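PDB 6XJ9: agarase from Pseudoalteromonas fuliginea, which probably hydrolyses the beta-1,4 glycosidic bonds of agarose, the gelling galactan of red algal cell walls. Local coordinates for residues 192-197 / 648-653; 668-673 / 681-686; 676-681 / 720-725. All blocks are in the same frame, centred on the assembly; numbering follows the deposited sequence.

Contact 1 (192-197 / 648-653); sequences VQSTLH and GLRDDK
Leu-196 and Gly-648 bring the two backbones nearest each other, with 6.0 Å between their CA atoms. Segment 192-197 leaves strand 185-193 after Gln-193 and turns at Ser-194, whose phi and psi are both positive. Segment 648-653 is extended at Gly-648 and then enters a short helix, with Arg-650 at the N-cap position.

Arg-650 carries the polar part of the contact. Its NH1 donates to Thr-195 O at 2.8 Å, with an N-H...O angle of 153°. The oxygen lies in the guanidinium plane, while the donor is tilted from the carbonyl plane. A bend at chi3 (52°) folds the Arg-650 chain, and its CD rests 3.7 Å from Ser-194 CA. Asp-652 grips the same guanidinium side-on: NE reaches OD1 and NH2 reaches OD2, each at 3.0 Å. OD1 is met on the syn side, OD2 from above the carboxylate plane. This salt bridge fixes the rotation of the group and leaves NH1 aimed at Thr-195. NH2 also donates to Lys-66 O. With an alanine in place of Arg-650, Thr-195 O would probably lose this donor and Asp-652 its charged mate.

The apolar part is small. Leu-196 sets both CD1 and CD2 at 3.8 Å from Gly-648 CA. A side chain at Gly-648 would run into Leu-196 CD1, and the bare backbone is what lets the leucine come so close. Leu-196 also touches Asp-698 and Ser-702 of helix 689-704. Within segment 192-197, Thr-195 OG1 donates to His-197 O at 2.6 Å.

The arrangement is a domain interface. A loop at the end of a strand in the carbohydrate-binding-module-like domain docks on a loop-to-helix junction of what is probably the catalytic barrel expected for family 50 glycoside hydrolases.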
ATOM      1  N   VAL A 192     -11.968  -7.443  21.062  1.00 22.86           N
ATOM      2  CA  VAL A 192     -11.931  -7.585  19.614  1.00 21.03           C
ATOM      3  C   VAL A 192     -13.307  -8.083  19.168  1.00 22.93           C
ATOM      4  O   VAL A 192     -13.873  -8.969  19.808  1.00 22.48           O
ATOM      5  CB  VAL A 192     -10.781  -8.524  19.207  1.00 21.08           C
ATOM      6  CG1 VAL A 192     -10.839  -8.935  17.742  1.00 19.96           C
ATOM      7  CG2 VAL A 192      -9.425  -7.906  19.539  1.00 19.39           C
ATOM      8  N   GLN A 193     -13.856  -7.478  18.098  1.00 21.27           N
ATOM      9  CA  GLN A 193     -15.267  -7.629  17.775  1.00 21.50           C
ATOM     10  C   GLN A 193     -15.451  -7.886  16.282  1.00 20.48           C
ATOM     11  O   GLN A 193     -14.906  -7.163  15.447  1.00 20.30           O
ATOM     12  CB  GLN A 193     -16.057  -6.400  18.234  1.00 21.79           C
ATOM     13  CG  GLN A 193     -16.070  -6.232  19.751  1.00 21.36           C
ATOM     14  CD  GLN A 193     -16.860  -5.034  20.221  1.00 22.31           C
ATOM     15  OE1 GLN A 193     -17.708  -4.497  19.508  1.00 20.59           O
ATOM     16  NE2 GLN A 193     -16.562  -4.595  21.432  1.00 20.85           N
ATOM     17  N   SER A 194     -16.223  -8.936  15.977  1.00 20.38           N
ATOM     18  CA  SER A 194     -16.582  -9.338  14.620  1.00 19.76           C
ATOM     19  C   SER A 194     -15.421  -9.159  13.647  1.00 20.17           C
ATOM     20  O   SER A 194     -15.479  -8.302  12.762  1.00 20.62           O
ATOM     21  CB  SER A 194     -17.800  -8.591  14.135  1.00 18.84           C
ATOM     22  OG  SER A 194     -18.868  -8.750  15.046  1.00 20.33           O
ATOM     23  N   THR A 195     -14.372  -9.969  13.813  1.00 19.10           N
ATOM     24  CA  THR A 195     -13.301 -10.001  12.834  1.00 20.94           C
ATOM     25  C   THR A 195     -13.518 -11.207  11.922  1.00 20.13           C
ATOM     26  O   THR A 195     -14.452 -11.985  12.130  1.00 19.91           O
ATOM     27  CB  THR A 195     -11.915 -10.067  13.495  1.00 21.91           C
ATOM     28  OG1 THR A 195     -11.819 -11.277  14.246  1.00 23.05           O
ATOM     29  CG2 THR A 195     -11.629  -8.899  14.414  1.00 21.88           C
ATOM     30  N   LEU A 196     -12.646 -11.355  10.923  1.00 19.42           N
ATOM     31  CA  LEU A 196     -12.578 -12.613  10.189  1.00 21.12           C
ATOM     32  C   LEU A 196     -11.409 -13.457  10.684  1.00 23.36           C
ATOM     33  O   LEU A 196     -11.375 -14.664  10.432  1.00 25.58           O
ATOM     34  CB  LEU A 196     -12.486 -12.330   8.686  1.00 17.97           C
ATOM     35  CG  LEU A 196     -13.646 -11.509   8.125  1.00 17.76           C
ATOM     36  CD1 LEU A 196     -13.432 -11.203   6.639  1.00 18.48           C
ATOM     37  CD2 LEU A 196     -14.978 -12.226   8.352  1.00 17.37           C
ATOM     38  N   HIS A 197     -10.463 -12.809  11.379  1.00 24.23           N
ATOM     39  CA  HIS A 197      -9.196 -13.417  11.767  1.00 25.32           C
ATOM     40  C   HIS A 197      -9.007 -13.378  13.282  1.00 24.55           C
ATOM     41  O   HIS A 197      -9.528 -12.485  13.955  1.00 25.26           O
ATOM     42  CB  HIS A 197      -8.015 -12.673  11.112  1.00 25.06           C
ATOM     43  CG  HIS A 197      -8.083 -12.574   9.624  1.00 27.61           C
ATOM     44  ND1 HIS A 197      -8.271 -13.675   8.821  1.00 28.56           N
ATOM     45  CD2 HIS A 197      -7.983 -11.513   8.792  1.00 28.23           C
ATOM     46  CE1 HIS A 197      -8.289 -13.305   7.554  1.00 29.02           C
ATOM     47  NE2 HIS A 197      -8.116 -11.977   7.510  1.00 28.98           N
ATOM     48  N   GLY A 648     -16.005  -7.892   8.302  1.00 17.54           N
ATOM     49  CA  GLY A 648     -16.403  -8.897   7.332  1.00 17.60           C
ATOM     50  C   GLY A 648     -17.775  -9.473   7.664  1.00 18.13           C
ATOM     51  O   GLY A 648     -18.352  -9.132   8.696  1.00 17.88           O
ATOM     52  N   LEU A 649     -18.281 -10.340   6.773  1.00 18.47           N
ATOM     53  CA  LEU A 649     -19.504 -11.090   7.024  1.00 17.37           C
ATOM     54  C   LEU A 649     -19.136 -12.448   7.615  1.00 17.91           C
ATOM     55  O   LEU A 649     -18.751 -13.356   6.879  1.00 17.15           O
ATOM     56  CB  LEU A 649     -20.288 -11.269   5.717  1.00 17.79           C
ATOM     57  CG  LEU A 649     -20.699  -9.987   4.989  1.00 16.91           C
ATOM     58  CD1 LEU A 649     -21.699 -10.308   3.887  1.00 17.09           C
ATOM     59  CD2 LEU A 649     -21.276  -8.967   5.965  1.00 17.31           C
ATOM     60  N   ARG A 650     -19.252 -12.565   8.946  1.00 18.44           N
ATOM     61  CA  ARG A 650     -18.934 -13.803   9.644  1.00 18.97           C
ATOM     62  C   ARG A 650     -20.057 -14.809   9.416  1.00 19.29           C
ATOM     63  O   ARG A 650     -21.247 -14.471   9.449  1.00 18.40           O
ATOM     64  CB  ARG A 650     -18.817 -13.587  11.160  1.00 19.02           C
ATOM     65  CG  ARG A 650     -17.724 -12.629  11.608  1.00 19.14           C
ATOM     66  CD  ARG A 650     -17.771 -12.451  13.124  1.00 20.21           C
ATOM     67  NE  ARG A 650     -17.766 -13.712  13.868  1.00 21.72           N
ATOM     68  CZ  ARG A 650     -16.682 -14.445  14.122  1.00 23.19           C
ATOM     69  NH1 ARG A 650     -15.492 -14.051  13.694  1.00 20.94           N
ATOM     70  NH2 ARG A 650     -16.790 -15.565  14.826  1.00 24.08           N
ATOM     71  N   ASP A 651     -19.665 -16.065   9.213  1.00 20.71           N
ATOM     72  CA  ASP A 651     -20.635 -17.121   8.982  1.00 21.10           C
ATOM     73  C   ASP A 651     -21.612 -17.186  10.153  1.00 21.15           C
ATOM     74  O   ASP A 651     -22.808 -17.348   9.936  1.00 21.24           O
ATOM     75  CB  ASP A 651     -19.938 -18.447   8.637  1.00 21.73           C
ATOM     76  CG  ASP A 651     -19.206 -18.409   7.301  1.00 24.05           C
ATOM     77  OD1 ASP A 651     -19.692 -17.725   6.364  1.00 24.91           O
ATOM     78  OD2 ASP A 651     -18.139 -19.030   7.205  1.00 23.77           O
ATOM     79  N   ASP A 652     -21.109 -17.032  11.393  1.00 22.93           N
ATOM     80  CA  ASP A 652     -21.966 -17.213  12.556  1.00 24.75           C
ATOM     81  C   ASP A 652     -23.047 -16.134  12.617  1.00 26.12           C
ATOM     82  O   ASP A 652     -24.172 -16.415  13.038  1.00 26.85           O
ATOM     83  CB  ASP A 652     -21.191 -17.444  13.859  1.00 26.18           C
ATOM     84  CG  ASP A 652     -20.292 -16.302  14.309  1.00 25.92           C
ATOM     85  OD1 ASP A 652     -20.297 -15.223  13.659  1.00 26.33           O
ATOM     86  OD2 ASP A 652     -19.570 -16.510  15.295  1.00 25.16           O
ATOM     87  N   LYS A 653     -22.723 -14.933  12.126  1.00 23.86           N
ATOM     88  CA  LYS A 653     -23.645 -13.804  12.167  1.00 25.77           C
ATOM     89  C   LYS A 653     -24.762 -13.950  11.125  1.00 25.15           C
ATOM     90  O   LYS A 653     -25.867 -13.457  11.345  1.00 26.43           O
ATOM     91  CB  LYS A 653     -22.870 -12.492  11.997  1.00 28.08           C
ATOM     92  CG  LYS A 653     -23.689 -11.200  12.019  1.00 32.04           C
ATOM     93  CD  LYS A 653     -24.433 -10.915  13.319  1.00 34.68           C
ATOM     94  CE  LYS A 653     -24.616  -9.432  13.589  1.00 35.68           C
ATOM     95  NZ  LYS A 653     -25.800  -9.147  14.436  1.00 34.94           N
TER

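Contact 2 (668-673 / 681-686); sequences EFHVGS and PGLIHA
The His-670 ring meets segment 681-686 along its edge. Pro-681 O, Gly-682 CA and Leu-683 N all lie at that edge, near the ring plane. Leu-683 N donates to His-670 NE2 at 2.9 Å, and the bond is almost straight (175°), though the donor is tilted somewhat from the ring plane. CE1 of the same ring comes to 3.2 Å from Pro-681 O. The second ring, His-685, carries Pro-681 CG over the centre of one face, and its NE2 donates to Gly-682 O at the edge. The two imidazoles thus hold the Pro-681 to Leu-683 bend from two directions.

Beyond the rings the backbones run parallel and form a single beta bridge between Gly-672 and His-685. Gly-672 N donates to Ile-684 O at 2.9 Å, and Ala-686 N donates to Gly-672 O at 2.8 Å. Gly-672 CA sits only 3.0 Å from Pro-681 O, in a CA-H...O contact; a side chain there would strike that oxygen. Pro-681 O is buried without a hydrogen-bond partner, so this contact and the one from His-670 CE1 are what it meets here.

Ser-673 closes the end of the pairing. Its OG lies anti to the backbone N (chi1 -166°) and donates to Ala-686 O at 2.9 Å, from above the carbonyl plane. Val-671 CG1 packs on Ala-686 CB at 3.8 Å.

Both segments belong to the long loop that follows strand 664-666. Ile-684 and Ala-686 lean on Met-695 of helix 689-704. Gln-104 of strand 103-111 bonds to Leu-683 O and His-685 N, and Pro-681 and His-685 touch Ile-172 of strand 169-174.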
ATOM      1  N   GLU A 668     -24.160  -0.899   3.065  1.00 15.24           N
ATOM      2  CA  GLU A 668     -23.074  -0.033   3.498  1.00 15.65           C
ATOM      3  C   GLU A 668     -22.072  -0.847   4.312  1.00 15.17           C
ATOM      4  O   GLU A 668     -22.457  -1.752   5.045  1.00 15.91           O
ATOM      5  CB  GLU A 668     -23.539   1.117   4.401  1.00 14.84           C
ATOM      6  CG  GLU A 668     -24.728   1.903   3.891  1.00 16.08           C
ATOM      7  CD  GLU A 668     -25.385   2.862   4.872  1.00 16.05           C
ATOM      8  OE1 GLU A 668     -24.782   3.180   5.912  1.00 16.25           O
ATOM      9  OE2 GLU A 668     -26.508   3.294   4.591  1.00 17.93           O
ATOM     10  N   PHE A 669     -20.795  -0.500   4.135  1.00 14.55           N
ATOM     11  CA  PHE A 669     -19.670  -0.938   4.944  1.00 15.95           C
ATOM     12  C   PHE A 669     -18.512   0.006   4.628  1.00 16.51           C
ATOM     13  O   PHE A 669     -18.520   0.654   3.583  1.00 17.14           O
ATOM     14  CB  PHE A 669     -19.286  -2.390   4.627  1.00 14.85           C
ATOM     15  CG  PHE A 669     -18.472  -2.589   3.374  1.00 15.43           C
ATOM     16  CD1 PHE A 669     -19.082  -2.615   2.126  1.00 15.28           C
ATOM     17  CD2 PHE A 669     -17.094  -2.736   3.432  1.00 14.86           C
ATOM     18  CE1 PHE A 669     -18.344  -2.804   0.968  1.00 15.20           C
ATOM     19  CE2 PHE A 669     -16.351  -2.904   2.271  1.00 14.98           C
ATOM     20  CZ  PHE A 669     -16.971  -2.950   1.036  1.00 15.67           C
ATOM     21  N   HIS A 670     -17.546   0.116   5.548  1.00 16.69           N
ATOM     22  CA  HIS A 670     -16.391   0.957   5.290  1.00 18.34           C
ATOM     23  C   HIS A 670     -15.260   0.600   6.239  1.00 17.00           C
ATOM     24  O   HIS A 670     -15.468   0.004   7.289  1.00 16.71           O
ATOM     25  CB  HIS A 670     -16.720   2.461   5.382  1.00 18.91           C
ATOM     26  CG  HIS A 670     -16.319   3.082   6.676  1.00 22.35           C
ATOM     27  ND1 HIS A 670     -15.109   3.769   6.831  1.00 23.52           N
ATOM     28  CD2 HIS A 670     -16.955   3.140   7.866  1.00 22.28           C
ATOM     29  CE1 HIS A 670     -15.021   4.211   8.071  1.00 23.67           C
ATOM     30  NE2 HIS A 670     -16.159   3.846   8.727  1.00 24.99           N
ATOM     31  N   VAL A 671     -14.054   0.971   5.811  1.00 17.38           N
ATOM     32  CA  VAL A 671     -12.869   0.919   6.640  1.00 17.39           C
ATOM     33  C   VAL A 671     -12.167   2.257   6.451  1.00 18.55           C
ATOM     34  O   VAL A 671     -12.149   2.796   5.349  1.00 17.52           O
ATOM     35  CB  VAL A 671     -11.937  -0.241   6.243  1.00 16.68           C
ATOM     36  CG1 VAL A 671     -10.815  -0.432   7.255  1.00 16.31           C
ATOM     37  CG2 VAL A 671     -12.676  -1.553   6.001  1.00 16.54           C
ATOM     38  N   GLY A 672     -11.601   2.781   7.542  1.00 19.75           N
ATOM     39  CA  GLY A 672     -10.948   4.079   7.528  1.00 20.12           C
ATOM     40  C   GLY A 672      -9.602   3.987   8.238  1.00 20.30           C
ATOM     41  O   GLY A 672      -9.352   3.000   8.930  1.00 19.97           O
ATOM     42  N   SER A 673      -8.747   4.994   8.025  1.00 21.19           N
ATOM     43  CA  SER A 673      -7.466   5.087   8.713  1.00 23.19           C
ATOM     44  C   SER A 673      -7.074   6.541   8.956  1.00 24.99           C
ATOM     45  O   SER A 673      -7.424   7.430   8.178  1.00 24.43           O
ATOM     46  CB  SER A 673      -6.381   4.382   7.976  1.00 25.53           C
ATOM     47  OG  SER A 673      -5.267   4.230   8.852  1.00 31.13           O
ATOM     48  N   PRO A 681     -11.039   7.852  11.911  1.00 20.32           N
ATOM     49  CA  PRO A 681     -10.951   6.786  10.918  1.00 19.34           C
ATOM     50  C   PRO A 681     -12.330   6.225  10.568  1.00 20.74           C
ATOM     51  O   PRO A 681     -12.516   5.680   9.483  1.00 21.60           O
ATOM     52  CB  PRO A 681     -10.028   5.743  11.567  1.00 19.98           C
ATOM     53  CG  PRO A 681     -10.133   6.004  13.053  1.00 20.48           C
ATOM     54  CD  PRO A 681     -10.448   7.479  13.208  1.00 20.05           C
ATOM     55  N   GLY A 682     -13.301   6.388  11.473  1.00 19.28           N
ATOM     56  CA  GLY A 682     -14.650   5.905  11.209  1.00 19.65           C
ATOM     57  C   GLY A 682     -15.052   4.783  12.163  1.00 20.32           C
ATOM     58  O   GLY A 682     -14.714   4.811  13.344  1.00 20.87           O
ATOM     59  N   LEU A 683     -15.779   3.792  11.636  1.00 19.92           N
ATOM     60  CA  LEU A 683     -16.361   2.768  12.487  1.00 19.35           C
ATOM     61  C   LEU A 683     -15.423   1.572  12.572  1.00 18.21           C
ATOM     62  O   LEU A 683     -15.270   0.997  13.642  1.00 18.58           O
ATOM     63  CB  LEU A 683     -17.746   2.381  11.950  1.00 21.04           C
ATOM     64  CG  LEU A 683     -18.846   3.399  12.230  1.00 22.61           C
ATOM     65  CD1 LEU A 683     -20.083   3.112  11.400  1.00 24.16           C
ATOM     66  CD2 LEU A 683     -19.194   3.405  13.711  1.00 24.68           C
ATOM     67  N   ILE A 684     -14.814   1.215  11.437  1.00 17.52           N
ATOM     68  CA  ILE A 684     -13.863   0.118  11.334  1.00 16.91           C
ATOM     69  C   ILE A 684     -12.495   0.709  10.958  1.00 17.10           C
ATOM     70  O   ILE A 684     -12.377   1.437   9.974  1.00 16.79           O
ATOM     71  CB  ILE A 684     -14.382  -0.938  10.326  1.00 15.76           C
ATOM     72  CG1 ILE A 684     -15.771  -1.470  10.711  1.00 16.24           C
ATOM     73  CG2 ILE A 684     -13.381  -2.071  10.131  1.00 15.18           C
ATOM     74  CD1 ILE A 684     -15.819  -2.234  12.038  1.00 15.79           C
ATOM     75  N   HIS A 685     -11.467   0.406  11.758  1.00 16.96           N
ATOM     76  CA  HIS A 685     -10.193   1.116  11.699  1.00 18.22           C
ATOM     77  C   HIS A 685      -9.082   0.232  11.144  1.00 18.51           C
ATOM     78  O   HIS A 685      -8.910  -0.901  11.603  1.00 18.89           O
ATOM     79  CB  HIS A 685      -9.737   1.535  13.113  1.00 18.78           C
ATOM     80  CG  HIS A 685     -10.660   2.456  13.838  1.00 19.91           C
ATOM     81  ND1 HIS A 685     -10.323   3.017  15.066  1.00 20.68           N
ATOM     82  CD2 HIS A 685     -11.894   2.908  13.543  1.00 20.15           C
ATOM     83  CE1 HIS A 685     -11.318   3.755  15.499  1.00 20.09           C
ATOM     84  NE2 HIS A 685     -12.288   3.717  14.573  1.00 20.67           N
ATOM     85  N   ALA A 686      -8.272   0.807  10.237  1.00 18.01           N
ATOM     86  CA  ALA A 686      -7.083   0.145   9.711  1.00 17.45           C
ATOM     87  C   ALA A 686      -5.813   0.875  10.153  1.00 17.82           C
ATOM     88  O   ALA A 686      -5.860   2.018  10.596  1.00 18.14           O
ATOM     89  CB  ALA A 686      -7.137   0.068   8.195  1.00 16.39           C
TER

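Contact 3 (676-681 / 720-725); sequences SGLFHP and SPITGR
Leu-678 and Phe-679 clasp Ile-722 where two loops of the probable catalytic barrel domain meet, one after strand 664-666 and one after strand 709-714. Ile-722 stands on a type I beta turn from Pro-721 to Gly-724.

At the start of the first segment, Ser-676 OG accepts a weak hydrogen bond from Leu-678 N. Gly-677 follows with a positive phi (87°), a backbone shape that would crowd a beta carbon against Ser-676 O. Gly-677 O faces Ile-722 CD1 at 3.6 Å and also takes a hydrogen bond from Asn-229. Leu-678 reaches across with both methyl groups. Its CD2 packs on Ile-722 CB at 3.7 Å, and its CD1 approaches Ser-720 O. Phe-679 comes next. CE2 of its ring is 3.3 Å from Ile-722 CD1, a tight fit, and the two side chains cross at a slant. The isoleucine gets there because its chain is stretched out, with CG1 anti to the backbone N (chi1 -175°) and CD1 carried to the far end.

The polar link between the two segments is a single water. It accepts from Phe-679 N at 2.8 Å and donates to Ile-722 O at 3.1 Å.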
ATOM      1  N   SER A 676      -5.037   9.186   6.543  1.00 21.76           N
ATOM      2  CA  SER A 676      -5.721  10.014   5.559  1.00 24.43           C
ATOM      3  C   SER A 676      -5.638  11.495   5.931  1.00 25.09           C
ATOM      4  O   SER A 676      -5.933  12.374   5.113  1.00 25.50           O
ATOM      5  CB  SER A 676      -7.162   9.586   5.428  1.00 26.69           C
ATOM      6  OG  SER A 676      -7.859   9.853   6.637  1.00 25.59           O
ATOM      7  N   GLY A 677      -5.267  11.775   7.185  1.00 25.99           N
ATOM      8  CA  GLY A 677      -5.207  13.146   7.669  1.00 23.87           C
ATOM      9  C   GLY A 677      -6.550  13.626   8.206  1.00 23.34           C
ATOM     10  O   GLY A 677      -6.705  14.806   8.519  1.00 24.77           O
ATOM     11  N   LEU A 678      -7.531  12.714   8.290  1.00 22.54           N
ATOM     12  CA  LEU A 678      -8.787  13.018   8.955  1.00 21.72           C
ATOM     13  C   LEU A 678      -8.671  12.649  10.430  1.00 20.55           C
ATOM     14  O   LEU A 678      -7.850  11.816  10.804  1.00 21.33           O
ATOM     15  CB  LEU A 678      -9.945  12.264   8.289  1.00 23.85           C
ATOM     16  CG  LEU A 678     -10.260  12.664   6.841  1.00 25.58           C
ATOM     17  CD1 LEU A 678     -11.625  12.140   6.431  1.00 26.60           C
ATOM     18  CD2 LEU A 678     -10.218  14.175   6.666  1.00 25.34           C
ATOM     19  N   PHE A 679      -9.532  13.254  11.252  1.00 21.01           N
ATOM     20  CA  PHE A 679      -9.441  13.142  12.705  1.00 21.85           C
ATOM     21  C   PHE A 679     -10.253  11.965  13.238  1.00 22.60           C
ATOM     22  O   PHE A 679     -10.282  11.743  14.450  1.00 21.96           O
ATOM     23  CB  PHE A 679      -9.901  14.445  13.358  1.00 21.46           C
ATOM     24  CG  PHE A 679      -9.069  15.614  12.904  1.00 22.10           C
ATOM     25  CD1 PHE A 679      -7.691  15.597  13.069  1.00 22.21           C
ATOM     26  CD2 PHE A 679      -9.654  16.688  12.249  1.00 22.06           C
ATOM     27  CE1 PHE A 679      -6.914  16.653  12.620  1.00 22.77           C
ATOM     28  CE2 PHE A 679      -8.875  17.750  11.817  1.00 23.63           C
ATOM     29  CZ  PHE A 679      -7.510  17.730  12.003  1.00 22.65           C
ATOM     30  N   HIS A 680     -10.908  11.230  12.329  1.00 19.57           N
ATOM     31  CA  HIS A 680     -11.726  10.091  12.704  1.00 19.14           C
ATOM     32  C   HIS A 680     -11.608   9.041  11.608  1.00 19.64           C
ATOM     33  O   HIS A 680     -11.968   9.298  10.456  1.00 18.54           O
ATOM     34  CB  HIS A 680     -13.180  10.533  12.923  1.00 18.83           C
ATOM     35  CG  HIS A 680     -14.002   9.585  13.732  1.00 19.12           C
ATOM     36  ND1 HIS A 680     -13.918   8.214  13.582  1.00 19.01           N
ATOM     37  CD2 HIS A 680     -14.950   9.805  14.665  1.00 19.52           C
ATOM     38  CE1 HIS A 680     -14.763   7.631  14.408  1.00 20.15           C
ATOM     39  NE2 HIS A 680     -15.392   8.586  15.091  1.00 20.62           N
ATOM     40  N   PRO A 681     -11.039   7.852  11.911  1.00 20.32           N
ATOM     41  CA  PRO A 681     -10.951   6.786  10.918  1.00 19.34           C
ATOM     42  C   PRO A 681     -12.330   6.225  10.568  1.00 20.74           C
ATOM     43  O   PRO A 681     -12.516   5.680   9.483  1.00 21.60           O
ATOM     44  CB  PRO A 681     -10.028   5.743  11.567  1.00 19.98           C
ATOM     45  CG  PRO A 681     -10.133   6.004  13.053  1.00 20.48           C
ATOM     46  CD  PRO A 681     -10.448   7.479  13.208  1.00 20.05           C
ATOM     47  N   SER A 720     -15.937  12.285   4.302  1.00 18.66           N
ATOM     48  CA  SER A 720     -16.741  13.274   4.997  1.00 18.97           C
ATOM     49  C   SER A 720     -15.882  14.522   5.188  1.00 19.13           C
ATOM     50  O   SER A 720     -14.662  14.396   5.233  1.00 17.53           O
ATOM     51  CB  SER A 720     -17.215  12.735   6.316  1.00 20.68           C
ATOM     52  OG  SER A 720     -18.332  11.874   6.129  1.00 23.03           O
ATOM     53  N   PRO A 721     -16.460  15.749   5.262  1.00 19.37           N
ATOM     54  CA  PRO A 721     -15.676  16.936   5.599  1.00 20.53           C
ATOM     55  C   PRO A 721     -14.852  16.688   6.856  1.00 22.48           C
ATOM     56  O   PRO A 721     -15.297  15.998   7.775  1.00 23.29           O
ATOM     57  CB  PRO A 721     -16.732  18.016   5.841  1.00 19.80           C
ATOM     58  CG  PRO A 721     -17.874  17.581   4.933  1.00 20.83           C
ATOM     59  CD  PRO A 721     -17.874  16.065   5.007  1.00 18.90           C
ATOM     60  N   ILE A 722     -13.645  17.254   6.878  1.00 22.05           N
ATOM     61  CA  ILE A 722     -12.756  17.073   8.012  1.00 23.31           C
ATOM     62  C   ILE A 722     -13.373  17.698   9.264  1.00 22.77           C
ATOM     63  O   ILE A 722     -13.089  17.247  10.369  1.00 23.22           O
ATOM     64  CB  ILE A 722     -11.338  17.601   7.698  1.00 24.13           C
ATOM     65  CG1 ILE A 722     -10.345  17.325   8.829  1.00 25.28           C
ATOM     66  CG2 ILE A 722     -11.372  19.068   7.317  1.00 22.88           C
ATOM     67  CD1 ILE A 722      -8.903  17.665   8.487  1.00 26.10           C
ATOM     68  N   THR A 723     -14.237  18.709   9.078  1.00 21.34           N
ATOM     69  CA  THR A 723     -14.857  19.423  10.183  1.00 21.39           C
ATOM     70  C   THR A 723     -16.303  18.977  10.405  1.00 21.60           C
ATOM     71  O   THR A 723     -17.086  19.661  11.070  1.00 21.19           O
ATOM     72  CB  THR A 723     -14.775  20.931   9.945  1.00 21.92           C
ATOM     73  OG1 THR A 723     -15.262  21.089   8.614  1.00 22.26           O
ATOM     74  CG2 THR A 723     -13.358  21.454  10.056  1.00 20.44           C
ATOM     75  N   GLY A 724     -16.649  17.817   9.847  1.00 21.85           N
ATOM     76  CA  GLY A 724     -17.948  17.217  10.099  1.00 22.95           C
ATOM     77  C   GLY A 724     -18.931  17.517   8.976  1.00 24.15           C
ATOM     78  O   GLY A 724     -19.029  18.649   8.516  1.00 23.54           O
ATOM     79  N   ARG A 725     -19.640  16.482   8.516  1.00 23.82           N
ATOM     80  CA  ARG A 725     -20.808  16.732   7.691  1.00 24.30           C
ATOM     81  C   ARG A 725     -21.808  17.552   8.511  1.00 24.25           C
ATOM     82  O   ARG A 725     -21.922  17.344   9.716  1.00 25.94           O
ATOM     83  CB  ARG A 725     -21.374  15.427   7.126  1.00 23.86           C
ATOM     84  CG  ARG A 725     -22.146  14.598   8.136  1.00 25.66           C
ATOM     85  CD  ARG A 725     -22.667  13.330   7.508  1.00 27.52           C
ATOM     86  NE  ARG A 725     -23.547  12.608   8.417  1.00 30.98           N
ATOM     87  CZ  ARG A 725     -24.072  11.423   8.137  1.00 33.30           C
ATOM     88  NH1 ARG A 725     -23.801  10.834   6.984  1.00 34.77           N
ATOM     89  NH2 ARG A 725     -24.862  10.829   9.008  1.00 34.82           N
TER
HETATM   90  O   HOH W   1     -11.913  14.362  10.248  1.00 20.22           O

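Nine of ten touching residues are buried in contact 2, four of six in contact 1, three of five in contact 3. The centre of contact 2 lies nearest the chain centre, about 9 Å away, against about 17 and 15 Å for those of contacts 1 and 3. Contacts 2 and 3 share Pro-681 and the long loop after strand 664-666. Contact 2 folds that loop on itself; contact 3 ties it to a later loop. Contact 1 joins two domains and shares helix 689-704 as a neighbour with contact 2. The chemistry follows the place. Backbone pairing and the edge of one histidine dominate contact 2, a charged arginine bonds across contact 1, and contact 3 is apolar packing with one bridging water.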